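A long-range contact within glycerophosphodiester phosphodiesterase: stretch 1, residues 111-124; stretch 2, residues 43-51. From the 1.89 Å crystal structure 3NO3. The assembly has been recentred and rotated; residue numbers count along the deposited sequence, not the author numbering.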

ATOM      1  N   GLU A 111       2.449  11.121 -18.361  1.00 14.96           N
ATOM      2  CA  GLU A 111       3.340  10.173 -19.065  1.00 16.28           C
ATOM      3  C   GLU A 111       4.382   9.504 -18.155  1.00 15.76           C
ATOM      4  O   GLU A 111       4.574   8.286 -18.249  1.00 15.62           O
ATOM      5  CB  GLU A 111       3.959  10.810 -20.299  1.00 17.89           C
ATOM      6  CG  GLU A 111       2.915  11.008 -21.381  1.00 22.17           C
ATOM      7  CD  GLU A 111       3.406  11.645 -22.681  1.00 27.61           C
ATOM      8  OE1 GLU A 111       4.233  12.598 -22.718  1.00 26.12           O
ATOM      9  OE2 GLU A 111       2.905  11.174 -23.716  1.00 32.96           O
ATOM     10  N   ARG A 112       4.962  10.243 -17.208  1.00 14.21           N
ATOM     11  CA  ARG A 112       5.923   9.649 -16.255  1.00 14.36           C
ATOM     12  C   ARG A 112       5.269   8.692 -15.280  1.00 14.21           C
ATOM     13  O   ARG A 112       5.848   7.611 -14.968  1.00 14.90           O
ATOM     14  CB  ARG A 112       6.734  10.732 -15.528  1.00 14.02           C
ATOM     15  CG  ARG A 112       7.919  10.249 -14.742  1.00 13.44           C
ATOM     16  CD  ARG A 112       8.949   9.504 -15.603  1.00 13.59           C
ATOM     17  NE  ARG A 112      10.167   9.281 -14.847  1.00 14.78           N
ATOM     18  CZ  ARG A 112      11.178   8.568 -15.305  1.00 14.04           C
ATOM     19  NH1 ARG A 112      11.145   8.055 -16.539  1.00 14.69           N
ATOM     20  NH2 ARG A 112      12.241   8.427 -14.554  1.00 15.28           N
ATOM     21  N   ASN A 113       4.065   9.030 -14.822  1.00 13.77           N
ATOM     22  CA  ASN A 113       3.275   8.086 -14.035  1.00 12.81           C
ATOM     23  C   ASN A 113       2.991   6.806 -14.780  1.00 14.29           C
ATOM     24  O   ASN A 113       3.113   5.725 -14.168  1.00 12.70           O
ATOM     25  CB  ASN A 113       1.987   8.702 -13.520  1.00 12.51           C
ATOM     26  CG  ASN A 113       2.242   9.617 -12.343  1.00 13.25           C
ATOM     27  OD1 ASN A 113       2.505   9.121 -11.262  1.00 13.16           O
ATOM     28  ND2 ASN A 113       2.202  10.937 -12.550  1.00 12.58           N
ATOM     29  N   ARG A 114       2.676   6.902 -16.079  1.00 14.36           N
ATOM     30  CA  ARG A 114       2.483   5.689 -16.890  1.00 16.09           C
ATOM     31  C   ARG A 114       3.719   4.842 -17.021  1.00 16.22           C
ATOM     32  O   ARG A 114       3.655   3.594 -16.909  1.00 16.44           O
ATOM     33  CB  ARG A 114       1.957   6.005 -18.274  1.00 15.90           C
ATOM     34  CG  ARG A 114       0.530   6.479 -18.206  1.00 21.52           C
ATOM     35  CD  ARG A 114      -0.157   6.510 -19.594  1.00 28.65           C
ATOM     36  NE  ARG A 114      -0.079   7.846 -20.165  1.00 37.15           N
ATOM     37  CZ  ARG A 114      -0.909   8.875 -19.918  1.00 40.16           C
ATOM     38  NH1 ARG A 114      -1.953   8.787 -19.071  1.00 42.83           N
ATOM     39  NH2 ARG A 114      -0.672  10.027 -20.518  1.00 40.17           N
ATOM     40  N   ASP A 115       4.846   5.513 -17.257  1.00 16.96           N
ATOM     41  CA  ASP A 115       6.132   4.826 -17.302  1.00 16.89           C
ATOM     42  C   ASP A 115       6.489   4.123 -15.982  1.00 14.79           C
ATOM     43  O   ASP A 115       6.898   2.970 -16.021  1.00 14.86           O
ATOM     44  CB  ASP A 115       7.254   5.737 -17.724  1.00 18.52           C
ATOM     45  CG  ASP A 115       7.130   6.224 -19.174  1.00 21.68           C
ATOM     46  OD1 ASP A 115       6.551   5.567 -20.045  1.00 30.36           O
ATOM     47  OD2 ASP A 115       7.635   7.319 -19.411  1.00 28.05           O
ATOM     48  N   ALA A 116       6.245   4.767 -14.847  1.00 13.59           N
ATOM     49  CA  ALA A 116       6.536   4.178 -13.540  1.00 12.98           C
ATOM     50  C   ALA A 116       5.621   2.971 -13.281  1.00 12.99           C
ATOM     51  O   ALA A 116       6.073   1.922 -12.766  1.00 13.38           O
ATOM     52  CB  ALA A 116       6.413   5.241 -12.431  1.00 11.33           C
ATOM     53  N   ALA A 117       4.355   3.077 -13.707  1.00 13.01           N
ATOM     54  CA  ALA A 117       3.426   1.963 -13.575  1.00 12.79           C
ATOM     55  C   ALA A 117       3.790   0.767 -14.486  1.00 13.72           C
ATOM     56  O   ALA A 117       3.775  -0.368 -14.027  1.00 14.07           O
ATOM     57  CB  ALA A 117       2.003   2.417 -13.807  1.00 12.69           C
ATOM     58  N   ARG A 118       4.116   1.033 -15.735  1.00 14.17           N
ATOM     59  CA  ARG A 118       4.597  -0.021 -16.631  1.00 15.35           C
ATOM     60  C   ARG A 118       5.826  -0.741 -16.055  1.00 15.04           C
ATOM     61  O   ARG A 118       5.859  -1.975 -16.013  1.00 14.20           O
ATOM     62  CB  ARG A 118       4.922   0.551 -18.015  1.00 16.31           C
ATOM     63  CG  ARG A 118       5.285  -0.545 -19.047  1.00 20.17           C
ATOM     64  CD  ARG A 118       5.783  -0.058 -20.397  1.00 26.22           C
ATOM     65  NE  ARG A 118       6.993   0.756 -20.245  1.00 27.53           N
ATOM     66  CZ  ARG A 118       7.044   2.094 -20.239  1.00 32.86           C
ATOM     67  NH1 ARG A 118       5.949   2.872 -20.394  1.00 33.25           N
ATOM     68  NH2 ARG A 118       8.230   2.680 -20.072  1.00 35.28           N
ATOM     69  N   LEU A 119       6.823   0.024 -15.591  1.00 14.64           N
ATOM     70  CA  LEU A 119       8.050  -0.593 -15.079  1.00 15.44           C
ATOM     71  C   LEU A 119       7.787  -1.371 -13.786  1.00 14.16           C
ATOM     72  O   LEU A 119       8.460  -2.372 -13.508  1.00 15.47           O
ATOM     73  CB  LEU A 119       9.187   0.412 -14.920  1.00 14.00           C
ATOM     74  CG  LEU A 119       9.787   1.001 -16.202  1.00 15.95           C
ATOM     75  CD1 LEU A 119      10.707   2.206 -15.867  1.00 17.88           C
ATOM     76  CD2 LEU A 119      10.563   0.026 -17.008  1.00 20.04           C
ATOM     77  N   SER A 120       6.840  -0.886 -12.975  1.00 14.43           N
ATOM     78  CA  SER A 120       6.414  -1.568 -11.765  1.00 13.38           C
ATOM     79  C   SER A 120       5.799  -2.926 -12.088  1.00 13.10           C
ATOM     80  O   SER A 120       6.221  -3.945 -11.542  1.00 13.36           O
ATOM     81  CB  SER A 120       5.390  -0.743 -10.973  1.00 13.54           C
ATOM     82  OG  SER A 120       5.966   0.406 -10.387  1.00 12.05           O
ATOM     83  N   VAL A 121       4.897  -2.950 -13.061  1.00 12.72           N
ATOM     84  CA  VAL A 121       4.256  -4.191 -13.481  1.00 14.06           C
ATOM     85  C   VAL A 121       5.265  -5.196 -14.059  1.00 14.20           C
ATOM     86  O   VAL A 121       5.218  -6.363 -13.690  1.00 14.71           O
ATOM     87  CB  VAL A 121       3.142  -3.911 -14.544  1.00 15.18           C
ATOM     88  CG1 VAL A 121       2.684  -5.231 -15.269  1.00 14.84           C
ATOM     89  CG2 VAL A 121       1.989  -3.153 -13.834  1.00 13.86           C
ATOM     90  N   GLN A 122       6.234  -4.708 -14.825  1.00 13.58           N
ATOM     91  CA  GLN A 122       7.312  -5.532 -15.368  1.00 15.00           C
ATOM     92  C   GLN A 122       8.202  -6.166 -14.278  1.00 14.25           C
ATOM     93  O   GLN A 122       8.535  -7.354 -14.359  1.00 14.76           O
ATOM     94  CB  GLN A 122       8.144  -4.720 -16.375  1.00 14.57           C
ATOM     95  CG  GLN A 122       7.352  -4.465 -17.688  1.00 15.97           C
ATOM     96  CD  GLN A 122       8.044  -3.573 -18.660  1.00 16.01           C
ATOM     97  OE1 GLN A 122       9.084  -2.986 -18.367  1.00 15.13           O
ATOM     98  NE2 GLN A 122       7.471  -3.464 -19.859  1.00 15.46           N
HETATM   99  N   MSE A 123       8.547  -5.396 -13.270  1.00 14.24           N
HETATM  100  CA  MSE A 123       9.337  -5.898 -12.157  1.00 14.50           C
HETATM  101  C   MSE A 123       8.570  -6.944 -11.345  1.00 15.34           C
HETATM  102  O   MSE A 123       9.120  -8.023 -11.051  1.00 15.44           O
HETATM  103  CB  MSE A 123       9.767  -4.776 -11.253  1.00 14.78           C
HETATM  104  CG  MSE A 123      10.639  -5.217 -10.030  1.00 15.85           C
HETATM  105 SE   MSE A 123      12.311  -6.013 -10.534  0.75 12.69          SE
HETATM  106  CE  MSE A 123      13.180  -4.356 -11.056  1.00 12.43           C
ATOM    107  N   VAL A 124       7.312  -6.639 -11.010  1.00 14.23           N
ATOM    108  CA  VAL A 124       6.437  -7.564 -10.269  1.00 14.34           C
ATOM    109  C   VAL A 124       6.292  -8.869 -11.033  1.00 15.53           C
ATOM    110  O   VAL A 124       6.411  -9.957 -10.440  1.00 15.04           O
ATOM    111  CB  VAL A 124       5.083  -6.906  -9.912  1.00 14.05           C
ATOM    112  CG1 VAL A 124       4.082  -7.939  -9.326  1.00 12.28           C
ATOM    113  CG2 VAL A 124       5.336  -5.769  -8.876  1.00 13.39           C
TER
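Stretch 2 43-51: HLTADNVLV

The guanidinium of Arg112 reaches out from the helix to the turn of a β-hairpin, where Asn48 OD1 accepts two hydrogen bonds from it, one from Arg112 NH2 and one from Arg112 NH1, both at 2.9 Å. Angles near 134° at the hydrogens reflect this shared, forked geometry. Asn48 OD1 lies at the edge of the guanidinium, near its plane, while Leu44 CD2 packs over one face, 3.5 Å from Arg112 CZ, so the same group serves a polar and an apolar neighbour.

Residues 111-124 are helical throughout. Residues 43-51 form a hairpin: the strand ending at Leu44 and the strand starting at Leu50 pair through His43 N to Val51 O (3.0 Å) and Val51 N to His43 O (2.9 Å), and a loop of residues 45-49, containing a type I turn from Thr45 to Asn48, joins them. Asn48 takes positive phi and psi (65/34), and Thr45 OG1 braces the loop by accepting from Val49 N at 3.0 Å and donating to Asp47 OD1 at 2.6 Å.

Leu44 and Leu50 both point their CA-to-CB bonds toward the helix, whereas those of His43 and Val49 point away. Leu44 CA lies 5.9 Å from Ala116 CA and Leu50 CA lies 7.4 Å from Ser120 CA, so the two strands meet the helix about one turn apart, the second nearer its C-terminal end. Leu44 lies against Ala116, with Leu44 CD2 4.0 Å from Ala116 CB, and its CD1 meets Leu119 CD1 at 3.7 Å. Further along the helix, Leu50 CD1 approaches Leu119 O (3.6 Å) and Ser120 N (3.7 Å), and more loosely the CB of selenomethionine Met123 (4.3 Å). Ser120 OG donates to Ala116 O at 2.8 Å within the helix and lies 3.8 Å from Leu50 CD2.

Water 1 bridges the stretches, donating to Leu44 O at 2.7 Å and accepting from Arg112 NH2 at 2.9 Å. The contact buries 412 Å² in total.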

ATOM      1  N   HIS A  43       9.040   4.753  -5.730  1.00 13.40           N
ATOM      2  CA  HIS A  43       9.398   5.810  -6.688  1.00 13.87           C
ATOM      3  C   HIS A  43      10.291   5.239  -7.804  1.00 13.54           C
ATOM      4  O   HIS A  43      11.063   4.306  -7.576  1.00 14.59           O
ATOM      5  CB  HIS A  43      10.266   6.867  -6.046  1.00 13.43           C
ATOM      6  CG  HIS A  43       9.675   7.569  -4.878  1.00 12.59           C
ATOM      7  ND1 HIS A  43       9.117   8.821  -4.980  1.00 12.71           N
ATOM      8  CD2 HIS A  43       9.667   7.254  -3.560  1.00 12.60           C
ATOM      9  CE1 HIS A  43       8.729   9.218  -3.782  1.00 12.95           C
ATOM     10  NE2 HIS A  43       9.038   8.281  -2.904  1.00 14.07           N
ATOM     11  N   LEU A  44      10.236   5.885  -8.951  1.00 13.09           N
ATOM     12  CA  LEU A  44      11.101   5.711 -10.092  1.00 12.83           C
ATOM     13  C   LEU A  44      12.170   6.835 -10.070  1.00 13.49           C
ATOM     14  O   LEU A  44      11.838   8.051 -10.117  1.00 13.96           O
ATOM     15  CB  LEU A  44      10.288   5.751 -11.405  1.00 12.86           C
ATOM     16  CG  LEU A  44      10.985   5.234 -12.667  1.00 15.68           C
ATOM     17  CD1 LEU A  44      11.345   3.708 -12.571  1.00 11.15           C
ATOM     18  CD2 LEU A  44      10.100   5.568 -13.948  1.00  9.11           C
ATOM     19  N   THR A  45      13.442   6.431 -10.019  1.00 12.66           N
ATOM     20  CA  THR A  45      14.579   7.359 -10.086  1.00 13.13           C
ATOM     21  C   THR A  45      14.690   7.923 -11.525  1.00 14.39           C
ATOM     22  O   THR A  45      14.032   7.417 -12.442  1.00 13.63           O
ATOM     23  CB  THR A  45      15.899   6.695  -9.672  1.00 13.68           C
ATOM     24  OG1 THR A  45      16.286   5.722 -10.668  1.00 12.37           O
ATOM     25  CG2 THR A  45      15.821   6.048  -8.227  1.00 13.44           C
ATOM     26  N   ALA A  46      15.489   8.979 -11.688  1.00 14.43           N
ATOM     27  CA  ALA A  46      15.746   9.620 -12.985  1.00 15.78           C
ATOM     28  C   ALA A  46      16.168   8.618 -14.064  1.00 15.68           C
ATOM     29  O   ALA A  46      15.741   8.710 -15.238  1.00 14.89           O
ATOM     30  CB  ALA A  46      16.845  10.730 -12.833  1.00 16.12           C
ATOM     31  N   ASP A  47      17.015   7.677 -13.639  1.00 15.63           N
ATOM     32  CA  ASP A  47      17.504   6.578 -14.463  1.00 16.67           C
ATOM     33  C   ASP A  47      16.682   5.284 -14.409  1.00 15.94           C
ATOM     34  O   ASP A  47      17.195   4.211 -14.745  1.00 15.13           O
ATOM     35  CB  ASP A  47      19.031   6.344 -14.214  1.00 16.84           C
ATOM     36  CG  ASP A  47      19.369   5.841 -12.831  1.00 18.66           C
ATOM     37  OD1 ASP A  47      18.629   6.090 -11.845  1.00 17.28           O
ATOM     38  OD2 ASP A  47      20.430   5.168 -12.712  1.00 18.63           O
ATOM     39  N   ASN A  48      15.406   5.391 -14.049  1.00 15.21           N
ATOM     40  CA  ASN A  48      14.407   4.322 -14.164  1.00 14.83           C
ATOM     41  C   ASN A  48      14.664   3.084 -13.278  1.00 14.35           C
ATOM     42  O   ASN A  48      14.319   1.985 -13.647  1.00 15.03           O
ATOM     43  CB  ASN A  48      14.147   3.915 -15.621  1.00 16.67           C
ATOM     44  CG  ASN A  48      13.558   5.038 -16.463  1.00 17.03           C
ATOM     45  OD1 ASN A  48      13.221   6.107 -15.972  1.00 18.57           O
ATOM     46  ND2 ASN A  48      13.413   4.774 -17.755  1.00 20.87           N
ATOM     47  N   VAL A  49      15.221   3.309 -12.089  1.00 14.44           N
ATOM     48  CA  VAL A  49      15.342   2.293 -11.050  1.00 13.53           C
ATOM     49  C   VAL A  49      14.213   2.523 -10.043  1.00 13.18           C
ATOM     50  O   VAL A  49      13.948   3.664  -9.614  1.00 13.04           O
ATOM     51  CB  VAL A  49      16.705   2.313 -10.369  1.00 12.42           C
ATOM     52  CG1 VAL A  49      16.789   1.233  -9.219  1.00 10.74           C
ATOM     53  CG2 VAL A  49      17.849   2.126 -11.387  1.00 13.72           C
ATOM     54  N   LEU A  50      13.510   1.455  -9.710  1.00 12.99           N
ATOM     55  CA  LEU A  50      12.431   1.528  -8.736  1.00 13.02           C
ATOM     56  C   LEU A  50      13.026   1.317  -7.341  1.00 12.57           C
ATOM     57  O   LEU A  50      13.706   0.346  -7.110  1.00 12.11           O
ATOM     58  CB  LEU A  50      11.346   0.475  -9.062  1.00 11.69           C
ATOM     59  CG  LEU A  50      10.545   0.773 -10.354  1.00 14.40           C
ATOM     60  CD1 LEU A  50       9.871  -0.481 -10.817  1.00 13.96           C
ATOM     61  CD2 LEU A  50       9.504   1.896 -10.107  1.00 10.27           C
ATOM     62  N   VAL A  51      12.713   2.217  -6.424  1.00 12.60           N
ATOM     63  CA  VAL A  51      13.206   2.161  -5.029  1.00 13.48           C
ATOM     64  C   VAL A  51      12.039   2.350  -4.096  1.00 14.20           C
ATOM     65  O   VAL A  51      10.990   2.857  -4.518  1.00 14.55           O
ATOM     66  CB  VAL A  51      14.287   3.235  -4.777  1.00 13.67           C
ATOM     67  CG1 VAL A  51      15.520   3.008  -5.703  1.00 11.78           C
ATOM     68  CG2 VAL A  51      13.710   4.691  -4.997  1.00 15.49           C
TER
HETATM   69  O   HOH W   1      11.459   9.802 -12.115  1.00 14.03           O
HETATM   70  O   HOH W   2      12.299   6.831 -19.436  1.00 35.07           O